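Local coordinates for protein spore germination lipase LipC (Metagenome, PDB 6NKD) that probably hydrolyses ester bonds of lipids, as a GDSL-family lipase thought to take part in spore germination, at residues V131-Y137 with I166-Y172; L12-A18 with H189-Y195; S87-Y91 with L145-W149. One frame throughout, in Å; residues are numbered along the deposited sequence.

Contact 1 (V131-Y137 with I166-Y172); sequences VRLLNLY and IKVIDTY
Asn135 reaches across from the end of strand 131-134 and grips the start of the helix that follows strand 166-169. Its OD1 accepts from Tyr172 N at 3.1 Å, the donor tilted out of the carbonyl plane, and takes a weak, bent bond from Thr171 N as well. Thr171 OG1 lies 3.0 Å from Asn135 O and also close to Asn135 OD1, and its single proton may serve either. On the amide's other branch, Asn135 ND2 donates to Asp170 OD1 at 3.3 Å, coming from above the carboxylate plane, with the two flat groups turned 85° apart. A chi1 of 60° sets Asn135 CG between its own N and carbonyl carbon, which folds the carboxamide toward this helix end. Asp170 is the N-cap, its OD1 accepting a weak bond from Ala173 N.

Upstream of this cluster, 130-134 pairs in parallel with 166-169, outermost strand in this chain, as a beta-alpha-beta unit with crossover helix 144-157: Lys167 N to Val131 O, Leu133 N to Lys167 O, Ile169 N to Leu133 O at 2.8 Å, and Asn135 N to Ile169 O at 3.1 Å.

On one face of the sheet, Val131 CB meets Ile166 CD1 at 3.6 Å and Leu133 CD1 rests on Val168 CG2 at 3.7 Å; helix 98-122 covers Leu133 and Ile166 through Leu115. On the other, Leu134 and Ile169 run side by side beneath helix 192-204. There Lys167 CD lies over one face of the Arg132 guanidinium, while the polar ends go elsewhere, Arg132 NH1 to Pro164 O and Lys167 NZ to Ala205 O.

A single buried carboxamide, using both its oxygen and its nitrogen, thus ties the strand end to the helix start, and the amides of that first turn would probably polarise its oxygen further.

Contact 2 (L12-A18 with H189-Y195); sequences LTVGVGA and HPSSRGY. With SO4 (sulfate ion), chain C.
The Tyr195 hydroxyl donates a hydrogen bond to the carbonyl of Val16, OH to O 2.6 Å, with Val16 O at the edge of the ring and near its plane. Tyr195 CG, anti to the carbonyl carbon (chi1 -78°), aims the ring at 12-18. Around that bond the segments close up through small touches. Val16 CG1 sits over the face of the His189 imidazole, 4.1 Å from the ring centroid and only 8° off its normal, a CH-pi contact. Leu12 CD2 meets Pro190 CD at 3.6 Å, its side chain crossing the proline at about a right angle. Ala18 CB lies 3.7 Å from Tyr195 CD2, and Gly17 CA makes a CA-H...O contact to Pro190 O at 3.2 Å; any CB at Gly17 would run into that carbonyl.

The second shell sets these groups in place. Pro190 CB covers one face of the Tyr195 ring. Gly15, with positive phi, is the C-prime residue of a Schellman motif that ends helix 11-14 and turns the chain toward Val16. Ser191 N-caps helix 192-204, its OG taking a weak bond from Gly194 N and also hydrogen-bonded to Glu181 O. A sulfate, probably from the crystallisation liquor, occupies the same helix start, held by Ser192 N to O2 at 3.0 Å and Arg193 N to O3 at 3.0 Å. Glu55 of a second subunit packs on Val16 and His189.

The imidazole beneath Val16 is hydrogen-bonded through ND1 to Asp186 and through NE2 to Ser11. By similarity these are the active-site residues, and the geometry is consistent with the Ser-His-Asp catalytic triad of SGNH hydrolases.

Contact 3 (S87-Y91 with L145-W149); sequences SLEIY and LADKW
Tyr91 and Leu145 meet head-on, the methyl CD2 of the leucine standing over the centre of the tyrosine ring as a CH-pi contact, with CD2 to CE2 at 3.5 Å. The two side chains come at each other from opposite directions, each with CG anti to its backbone N (chi1 -179° at Tyr91), and that extension brings ring and methyl together.

Trp149 approaches the same face of Tyr91, but nearer the root of the side chain, by CB and CG. Its six-membered ring turns an edge to the tyrosine in an offset edge-to-face pair, centroids 5.5 Å apart and planes at 88°, and CH2 reaches Tyr91 CB at 3.6 Å. Leu145 fills the angle between the two rings, since its CG also lies over a face of the indole, one helical turn along its own helix.

Leu88 comes in on the same side of the indole as Leu145. Its CG is anti to the carbonyl carbon, and from there the branches divide: CD2 slides past the indole to 3.7 Å from Trp149 CZ3, while CD1 goes to Ala146 CB at 4.1 Å. Ser87 CB approaches from the opposite side, 4.0 Å from Trp149 CZ3; its OG bonds back to Asp83 O in its own helix.

With Tyr91 cut back to an alanine, Leu145 CD2 would probably lose the ring face it covers and the edge of Trp149 its aromatic partner, opening a gap between the helices.

The axes of 87-91 and 145-149 cross at 131° and approach no nearer than 11.8 Å, a separation bridged by these large side chains. Helix 98-122 packs alongside, where Phe100 stacks on Trp149 and touches Ser87, so that this apolar cluster joins three helices, 81-94, 98-122 and 144-157.

In the fold
Contact 1 lies near the centre of the molecule, on the last two strands of the parallel sheet, with contact 2 about 15 Å away and contact 3 about 20 Å away between centres. Helix 144-157, which carries half of contact 3, is the crossover of the beta-alpha-beta unit whose two strands form contact 1; Tyr172 OH also probably bonds Asp147 OD1. Contact 2, bringing 12-18 to 189-195, closes a loop containing both others, whose segments alternate along it (87-91, 131-137, 145-149, 166-172). The Tyr137 hydroxyl packs on Pro190, His189 and Leu12, so the sheet's end abuts the presumed active site, while contact 3 joins peripheral helices some 12 Å from contact 2 at the nearest atoms.

Contact 1 (V131-Y137 with I166-Y172)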
loop_
_atom_site.group_PDB
_atom_site.type_symbol
_atom_site.label_atom_id
_atom_site.label_comp_id
_atom_site.label_asym_id
_atom_site.label_seq_id
_atom_site.Cartn_x
_atom_site.Cartn_y
_atom_site.Cartn_z
ATOM N N VAL A 131 4.544 -15.679 26.788
ATOM C CA VAL A 131 3.642 -15.773 25.646
ATOM C C VAL A 131 2.310 -15.149 26.037
ATOM O O VAL A 131 1.693 -15.562 27.027
ATOM C CB VAL A 131 3.439 -17.224 25.181
ATOM C CG1 VAL A 131 2.419 -17.277 24.056
ATOM C CG2 VAL A 131 4.761 -17.832 24.735
ATOM N N ARG A 132 1.871 -14.159 25.267
ATOM C CA ARG A 132 0.576 -13.513 25.453
ATOM C C ARG A 132 -0.202 -13.640 24.149
ATOM O O ARG A 132 0.088 -12.936 23.177
ATOM C CB ARG A 132 0.736 -12.044 25.852
ATOM C CG ARG A 132 0.895 -11.793 27.347
ATOM C CD ARG A 132 2.300 -12.096 27.837
ATOM N NE ARG A 132 2.473 -11.738 29.243
ATOM C CZ ARG A 132 2.363 -12.596 30.252
ATOM N NH1 ARG A 132 2.086 -13.871 30.014
ATOM N NH2 ARG A 132 2.536 -12.181 31.501
ATOM N N LEU A 133 -1.180 -14.539 24.121
ATOM C CA LEU A 133 -2.031 -14.726 22.955
ATOM C C LEU A 133 -3.388 -14.086 23.212
ATOM O O LEU A 133 -3.966 -14.247 24.293
ATOM C CB LEU A 133 -2.185 -16.210 22.616
ATOM C CG LEU A 133 -2.652 -17.162 23.716
ATOM C CD1 LEU A 133 -4.149 -17.416 23.609
ATOM C CD2 LEU A 133 -1.876 -18.467 23.658
ATOM N N LEU A 134 -3.889 -13.358 22.221
ATOM C CA LEU A 134 -5.111 -12.579 22.358
ATOM C C LEU A 134 -6.287 -13.341 21.767
ATOM O O LEU A 134 -6.183 -13.922 20.683
ATOM C CB LEU A 134 -4.971 -11.223 21.665
ATOM C CG LEU A 134 -3.761 -10.375 22.059
ATOM C CD1 LEU A 134 -2.574 -10.644 21.141
ATOM C CD2 LEU A 134 -4.128 -8.900 22.057
ATOM N N ASN A 135 -7.408 -13.336 22.483
ATOM C CA ASN A 135 -8.595 -14.007 21.982
ATOM C C ASN A 135 -9.303 -13.120 20.958
ATOM O O ASN A 135 -8.823 -12.047 20.580
ATOM C CB ASN A 135 -9.522 -14.404 23.133
ATOM C CG ASN A 135 -9.997 -13.218 23.964
ATOM O OD1 ASN A 135 -10.016 -12.076 23.506
ATOM N ND2 ASN A 135 -10.396 -13.496 25.199
ATOM N N LEU A 136 -10.465 -13.576 20.507
ATOM C CA LEU A 136 -11.206 -12.884 19.467
ATOM C C LEU A 136 -12.253 -11.959 20.073
ATOM O O LEU A 136 -12.921 -12.309 21.051
ATOM C CB LEU A 136 -11.881 -13.890 18.533
ATOM C CG LEU A 136 -10.956 -14.845 17.776
ATOM C CD1 LEU A 136 -11.769 -15.814 16.932
ATOM C CD2 LEU A 136 -9.972 -14.069 16.913
ATOM N N TYR A 137 -12.380 -10.774 19.491
ATOM C CA TYR A 137 -13.470 -9.866 19.810
ATOM C C TYR A 137 -14.600 -10.046 18.801
ATOM O O TYR A 137 -14.408 -10.582 17.707
ATOM C CB TYR A 137 -12.988 -8.413 19.815
ATOM C CG TYR A 137 -12.385 -7.948 18.506
ATOM C CD1 TYR A 137 -13.183 -7.424 17.496
ATOM C CD2 TYR A 137 -11.016 -8.022 18.285
ATOM C CE1 TYR A 137 -12.637 -6.996 16.302
ATOM C CE2 TYR A 137 -10.460 -7.594 17.093
ATOM C CZ TYR A 137 -11.276 -7.082 16.105
ATOM O OH TYR A 137 -10.730 -6.656 14.916
ATOM N N ILE A 166 2.237 -18.127 30.489
ATOM C CA ILE A 166 1.302 -18.103 29.370
ATOM C C ILE A 166 0.007 -17.465 29.848
ATOM O O ILE A 166 -0.581 -17.909 30.842
ATOM C CB ILE A 166 1.045 -19.515 28.816
ATOM C CG1 ILE A 166 2.348 -20.315 28.750
ATOM C CG2 ILE A 166 0.392 -19.434 27.443
ATOM C CD1 ILE A 166 3.379 -19.742 27.804
ATOM N N LYS A 167 -0.438 -16.428 29.144
ATOM C CA LYS A 167 -1.668 -15.728 29.483
ATOM C C LYS A 167 -2.500 -15.513 28.230
ATOM O O LYS A 167 -1.961 -15.254 27.149
ATOM C CB LYS A 167 -1.387 -14.378 30.158
ATOM C CG LYS A 167 -0.991 -14.479 31.624
ATOM C CD LYS A 167 -1.247 -13.167 32.352
ATOM C CE LYS A 167 -1.049 -13.319 33.850
ATOM N NZ LYS A 167 -1.480 -12.101 34.589
ATOM N N VAL A 168 -3.815 -15.625 28.382
ATOM C CA VAL A 168 -4.765 -15.371 27.306
ATOM C C VAL A 168 -5.372 -13.996 27.541
ATOM O O VAL A 168 -6.035 -13.766 28.560
ATOM C CB VAL A 168 -5.851 -16.456 27.244
ATOM C CG1 VAL A 168 -6.788 -16.200 26.076
ATOM C CG2 VAL A 168 -5.214 -17.832 27.137
ATOM N N ILE A 169 -5.146 -13.081 26.604
ATOM C CA ILE A 169 -5.582 -11.699 26.764
ATOM C C ILE A 169 -7.043 -11.585 26.352
ATOM O O ILE A 169 -7.434 -12.028 25.266
ATOM C CB ILE A 169 -4.691 -10.754 25.944
ATOM C CG1 ILE A 169 -3.224 -10.951 26.330
ATOM C CG2 ILE A 169 -5.107 -9.307 26.153
ATOM C CD1 ILE A 169 -2.932 -10.705 27.795
ATOM N N ASP A 170 -7.856 -10.986 27.225
ATOM C CA ASP A 170 -9.298 -10.881 27.000
ATOM C C ASP A 170 -9.572 -9.688 26.087
ATOM O O ASP A 170 -10.014 -8.617 26.513
ATOM C CB ASP A 170 -10.038 -10.759 28.326
ATOM C CG ASP A 170 -11.519 -11.053 28.198
ATOM O OD1 ASP A 170 -11.982 -11.322 27.068
ATOM O OD2 ASP A 170 -12.220 -11.020 29.231
ATOM N N THR A 171 -9.291 -9.886 24.795
ATOM C CA THR A 171 -9.592 -8.854 23.810
ATOM C C THR A 171 -11.092 -8.619 23.697
ATOM O O THR A 171 -11.525 -7.509 23.370
ATOM C CB THR A 171 -9.027 -9.236 22.441
ATOM O OG1 THR A 171 -7.898 -10.101 22.609
ATOM C CG2 THR A 171 -8.597 -7.991 21.682
ATOM N N TYR A 172 -11.892 -9.654 23.958
ATOM C CA TYR A 172 -13.342 -9.530 23.866
ATOM C C TYR A 172 -13.869 -8.495 24.853
ATOM O O TYR A 172 -14.693 -7.643 24.499
ATOM C CB TYR A 172 -13.989 -10.897 24.103
ATOM C CG TYR A 172 -15.502 -10.899 24.109
ATOM C CD1 TYR A 172 -16.223 -11.094 22.936
ATOM C CD2 TYR A 172 -16.211 -10.723 25.291
ATOM C CE1 TYR A 172 -17.606 -11.102 22.942
ATOM C CE2 TYR A 172 -17.591 -10.730 25.305
ATOM C CZ TYR A 172 -18.284 -10.919 24.130
ATOM O OH TYR A 172 -19.661 -10.926 24.146
#

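Contact 2 (L12-A18 with H189-Y195)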
loop_
_atom_site.group_PDB
_atom_site.type_symbol
_atom_site.label_atom_id
_atom_site.label_comp_id
_atom_site.label_asym_id
_atom_site.label_seq_id
_atom_site.Cartn_x
_atom_site.Cartn_y
_atom_site.Cartn_z
ATOM N N LEU A 12 -4.027 -8.128 12.644
ATOM C CA LEU A 12 -3.931 -7.390 13.900
ATOM C C LEU A 12 -2.479 -7.104 14.258
ATOM O O LEU A 12 -2.140 -5.986 14.667
ATOM C CB LEU A 12 -4.617 -8.165 15.026
ATOM C CG LEU A 12 -6.097 -8.527 14.859
ATOM C CD1 LEU A 12 -6.704 -8.923 16.199
ATOM C CD2 LEU A 12 -6.873 -7.383 14.227
ATOM N N THR A 13 -1.604 -8.103 14.107
ATOM C CA THR A 13 -0.183 -7.892 14.362
ATOM C C THR A 13 0.429 -6.948 13.333
ATOM O O THR A 13 1.378 -6.219 13.647
ATOM C CB THR A 13 0.553 -9.234 14.371
ATOM O OG1 THR A 13 -0.087 -10.125 15.290
ATOM C CG2 THR A 13 2.009 -9.054 14.791
ATOM N N VAL A 14 -0.098 -6.944 12.108
ATOM C CA VAL A 14 0.339 -5.966 11.119
ATOM C C VAL A 14 -0.059 -4.560 11.550
ATOM O O VAL A 14 0.692 -3.597 11.354
ATOM C CB VAL A 14 -0.233 -6.319 9.733
ATOM C CG1 VAL A 14 0.033 -5.198 8.739
ATOM C CG2 VAL A 14 0.353 -7.629 9.232
ATOM N N GLY A 15 -1.233 -4.420 12.156
ATOM C CA GLY A 15 -1.761 -3.123 12.517
ATOM C C GLY A 15 -2.761 -2.549 11.541
ATOM O O GLY A 15 -2.909 -1.322 11.484
ATOM N N VAL A 16 -3.447 -3.391 10.770
ATOM C CA VAL A 16 -4.394 -2.912 9.773
ATOM C C VAL A 16 -5.565 -2.242 10.472
ATOM O O VAL A 16 -6.099 -2.761 11.461
ATOM C CB VAL A 16 -4.859 -4.072 8.879
ATOM C CG1 VAL A 16 -5.888 -3.596 7.861
ATOM C CG2 VAL A 16 -3.668 -4.713 8.181
ATOM N N GLY A 17 -5.962 -1.072 9.976
ATOM C CA GLY A 17 -7.054 -0.300 10.527
ATOM C C GLY A 17 -6.614 1.002 11.162
ATOM O O GLY A 17 -7.343 1.997 11.083
ATOM N N ALA A 18 -5.433 1.018 11.778
ATOM C CA ALA A 18 -4.896 2.225 12.389
ATOM C C ALA A 18 -4.363 3.221 11.370
ATOM O O ALA A 18 -4.127 4.380 11.728
ATOM C CB ALA A 18 -3.782 1.859 13.376
ATOM N N HIS A 189 -11.717 -4.395 11.439
ATOM C CA HIS A 189 -10.377 -4.222 11.975
ATOM C C HIS A 189 -10.347 -3.078 12.982
ATOM O O HIS A 189 -11.126 -2.126 12.874
ATOM C CB HIS A 189 -9.372 -3.949 10.851
ATOM C CG HIS A 189 -9.012 -5.167 10.062
ATOM N ND1 HIS A 189 -9.582 -5.463 8.842
ATOM C CD2 HIS A 189 -8.150 -6.178 10.327
ATOM C CE1 HIS A 189 -9.082 -6.597 8.386
ATOM N NE2 HIS A 189 -8.210 -7.052 9.270
ATOM N N PRO A 190 -9.468 -3.150 13.979
ATOM C CA PRO A 190 -9.459 -2.126 15.027
ATOM C C PRO A 190 -8.972 -0.783 14.507
ATOM O O PRO A 190 -8.326 -0.677 13.462
ATOM C CB PRO A 190 -8.490 -2.689 16.075
ATOM C CG PRO A 190 -8.324 -4.136 15.732
ATOM C CD PRO A 190 -8.493 -4.217 14.250
ATOM N N SER A 191 -9.300 0.252 15.269
ATOM C CA SER A 191 -8.793 1.594 15.047
ATOM C C SER A 191 -7.569 1.821 15.932
ATOM O O SER A 191 -7.145 0.940 16.686
ATOM C CB SER A 191 -9.884 2.624 15.333
ATOM O OG SER A 191 -10.339 2.505 16.671
ATOM N N SER A 192 -6.994 3.021 15.838
ATOM C CA SER A 192 -5.889 3.373 16.723
ATOM C C SER A 192 -6.332 3.363 18.182
ATOM O O SER A 192 -5.559 2.981 19.069
ATOM C CB SER A 192 -5.320 4.737 16.340
ATOM O OG SER A 192 -4.635 4.665 15.102
ATOM N N ARG A 193 -7.573 3.777 18.447
ATOM C CA ARG A 193 -8.125 3.643 19.792
ATOM C C ARG A 193 -8.191 2.179 20.209
ATOM O O ARG A 193 -7.813 1.822 21.331
ATOM C CB ARG A 193 -9.515 4.276 19.860
ATOM C CG ARG A 193 -9.536 5.789 19.787
ATOM C CD ARG A 193 -10.953 6.301 19.976
ATOM N NE ARG A 193 -11.010 7.756 20.046
ATOM C CZ ARG A 193 -11.210 8.544 18.997
ATOM N NH1 ARG A 193 -11.375 8.013 17.793
ATOM N NH2 ARG A 193 -11.249 9.860 19.150
ATOM N N GLY A 194 -8.671 1.315 19.311
ATOM C CA GLY A 194 -8.769 -0.099 19.638
ATOM C C GLY A 194 -7.412 -0.745 19.847
ATOM O O GLY A 194 -7.234 -1.557 20.757
ATOM N N TYR A 195 -6.439 -0.395 19.004
ATOM C CA TYR A 195 -5.091 -0.919 19.192
ATOM C C TYR A 195 -4.468 -0.386 20.474
ATOM O O TYR A 195 -3.738 -1.107 21.165
ATOM C CB TYR A 195 -4.216 -0.577 17.989
ATOM C CG TYR A 195 -4.454 -1.468 16.793
ATOM C CD1 TYR A 195 -4.219 -2.834 16.865
ATOM C CD2 TYR A 195 -4.895 -0.941 15.587
ATOM C CE1 TYR A 195 -4.429 -3.654 15.773
ATOM C CE2 TYR A 195 -5.108 -1.753 14.489
ATOM C CZ TYR A 195 -4.873 -3.108 14.588
ATOM O OH TYR A 195 -5.082 -3.920 13.497
HETATM S S SO4 C . -8.784 6.192 15.120
HETATM O O1 SO4 C . -10.168 6.488 14.757
HETATM O O2 SO4 C . -8.240 5.204 14.194
HETATM O O3 SO4 C . -8.739 5.662 16.481
HETATM O O4 SO4 C . -7.986 7.412 15.042
#

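Contact 3 (S87-Y91 with L145-W149)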
loop_
_atom_site.group_PDB
_atom_site.type_symbol
_atom_site.label_atom_id
_atom_site.label_comp_id
_atom_site.label_asym_id
_atom_site.label_seq_id
_atom_site.Cartn_x
_atom_site.Cartn_y
_atom_site.Cartn_z
ATOM N N SER A 87 -16.683 -17.990 8.188
ATOM C CA SER A 87 -17.757 -18.837 8.699
ATOM C C SER A 87 -19.098 -18.115 8.672
ATOM O O SER A 87 -20.129 -18.726 8.366
ATOM C CB SER A 87 -17.427 -19.304 10.117
ATOM O OG SER A 87 -16.267 -20.117 10.125
ATOM N N LEU A 88 -19.107 -16.818 8.992
ATOM C CA LEU A 88 -20.355 -16.062 8.957
ATOM C C LEU A 88 -20.928 -16.000 7.550
ATOM O O LEU A 88 -22.153 -16.018 7.376
ATOM C CB LEU A 88 -20.138 -14.652 9.504
ATOM C CG LEU A 88 -20.156 -14.503 11.026
ATOM C CD1 LEU A 88 -20.023 -13.040 11.417
ATOM C CD2 LEU A 88 -21.428 -15.104 11.603
ATOM N N GLU A 89 -20.066 -15.928 6.534
ATOM C CA GLU A 89 -20.548 -15.938 5.159
ATOM C C GLU A 89 -21.003 -17.326 4.732
ATOM O O GLU A 89 -21.952 -17.449 3.951
ATOM C CB GLU A 89 -19.460 -15.423 4.216
ATOM C CG GLU A 89 -18.926 -14.042 4.575
ATOM C CD GLU A 89 -20.007 -12.978 4.596
ATOM O OE1 GLU A 89 -20.940 -13.055 3.769
ATOM O OE2 GLU A 89 -19.923 -12.060 5.441
ATOM N N ILE A 90 -20.347 -18.378 5.224
ATOM C CA ILE A 90 -20.800 -19.731 4.915
ATOM C C ILE A 90 -22.118 -20.017 5.619
ATOM O O ILE A 90 -23.021 -20.638 5.045
ATOM C CB ILE A 90 -19.717 -20.761 5.285
ATOM C CG1 ILE A 90 -18.476 -20.571 4.412
ATOM C CG2 ILE A 90 -20.253 -22.177 5.129
ATOM C CD1 ILE A 90 -17.360 -21.549 4.719
ATOM N N TYR A 91 -22.259 -19.558 6.866
ATOM C CA TYR A 91 -23.522 -19.742 7.574
ATOM C C TYR A 91 -24.652 -18.974 6.902
ATOM O O TYR A 91 -25.801 -19.426 6.916
ATOM C CB TYR A 91 -23.384 -19.311 9.035
ATOM C CG TYR A 91 -24.655 -19.491 9.836
ATOM C CD1 TYR A 91 -24.921 -20.685 10.495
ATOM C CD2 TYR A 91 -25.596 -18.472 9.924
ATOM C CE1 TYR A 91 -26.084 -20.857 11.223
ATOM C CE2 TYR A 91 -26.765 -18.637 10.646
ATOM C CZ TYR A 91 -27.002 -19.829 11.295
ATOM O OH TYR A 91 -28.161 -19.997 12.018
ATOM N N LEU A 145 -25.408 -14.938 16.946
ATOM C CA LEU A 145 -24.629 -16.108 16.557
ATOM C C LEU A 145 -23.140 -15.789 16.523
ATOM O O LEU A 145 -22.309 -16.630 16.882
ATOM C CB LEU A 145 -25.095 -16.627 15.199
ATOM C CG LEU A 145 -24.429 -17.937 14.769
ATOM C CD1 LEU A 145 -24.989 -19.111 15.560
ATOM C CD2 LEU A 145 -24.580 -18.159 13.279
ATOM N N ALA A 146 -22.785 -14.577 16.093
ATOM C CA ALA A 146 -21.385 -14.172 16.121
ATOM C C ALA A 146 -20.876 -14.062 17.552
ATOM O O ALA A 146 -19.740 -14.452 17.844
ATOM C CB ALA A 146 -21.205 -12.848 15.381
ATOM N N ASP A 147 -21.704 -13.543 18.459
ATOM C CA ASP A 147 -21.290 -13.432 19.853
ATOM C C ASP A 147 -21.186 -14.804 20.506
ATOM O O ASP A 147 -20.251 -15.065 21.271
ATOM C CB ASP A 147 -22.266 -12.540 20.620
ATOM C CG ASP A 147 -21.730 -12.121 21.974
ATOM O OD1 ASP A 147 -20.792 -11.295 22.012
ATOM O OD2 ASP A 147 -22.245 -12.613 22.999
ATOM N N LYS A 148 -22.138 -15.693 20.213
ATOM C CA LYS A 148 -22.098 -17.038 20.780
ATOM C C LYS A 148 -20.906 -17.824 20.249
ATOM O O LYS A 148 -20.233 -18.530 21.009
ATOM C CB LYS A 148 -23.406 -17.769 20.474
ATOM C CG LYS A 148 -23.479 -19.191 21.012
ATOM C CD LYS A 148 -24.821 -19.828 20.679
ATOM C CE LYS A 148 -24.977 -21.190 21.338
ATOM N NZ LYS A 148 -26.321 -21.782 21.081
ATOM N N TRP A 149 -20.631 -17.710 18.949
ATOM C CA TRP A 149 -19.510 -18.433 18.356
ATOM C C TRP A 149 -18.187 -17.990 18.967
ATOM O O TRP A 149 -17.347 -18.820 19.333
ATOM C CB TRP A 149 -19.498 -18.220 16.842
ATOM C CG TRP A 149 -20.358 -19.181 16.076
ATOM C CD1 TRP A 149 -21.042 -20.251 16.577
ATOM C CD2 TRP A 149 -20.620 -19.160 14.667
ATOM N NE1 TRP A 149 -21.713 -20.897 15.567
ATOM C CE2 TRP A 149 -21.470 -20.249 14.384
ATOM C CE3 TRP A 149 -20.217 -18.330 13.617
ATOM C CZ2 TRP A 149 -21.925 -20.526 13.096
ATOM C CZ3 TRP A 149 -20.669 -18.606 12.339
ATOM C CH2 TRP A 149 -21.515 -19.696 12.090
#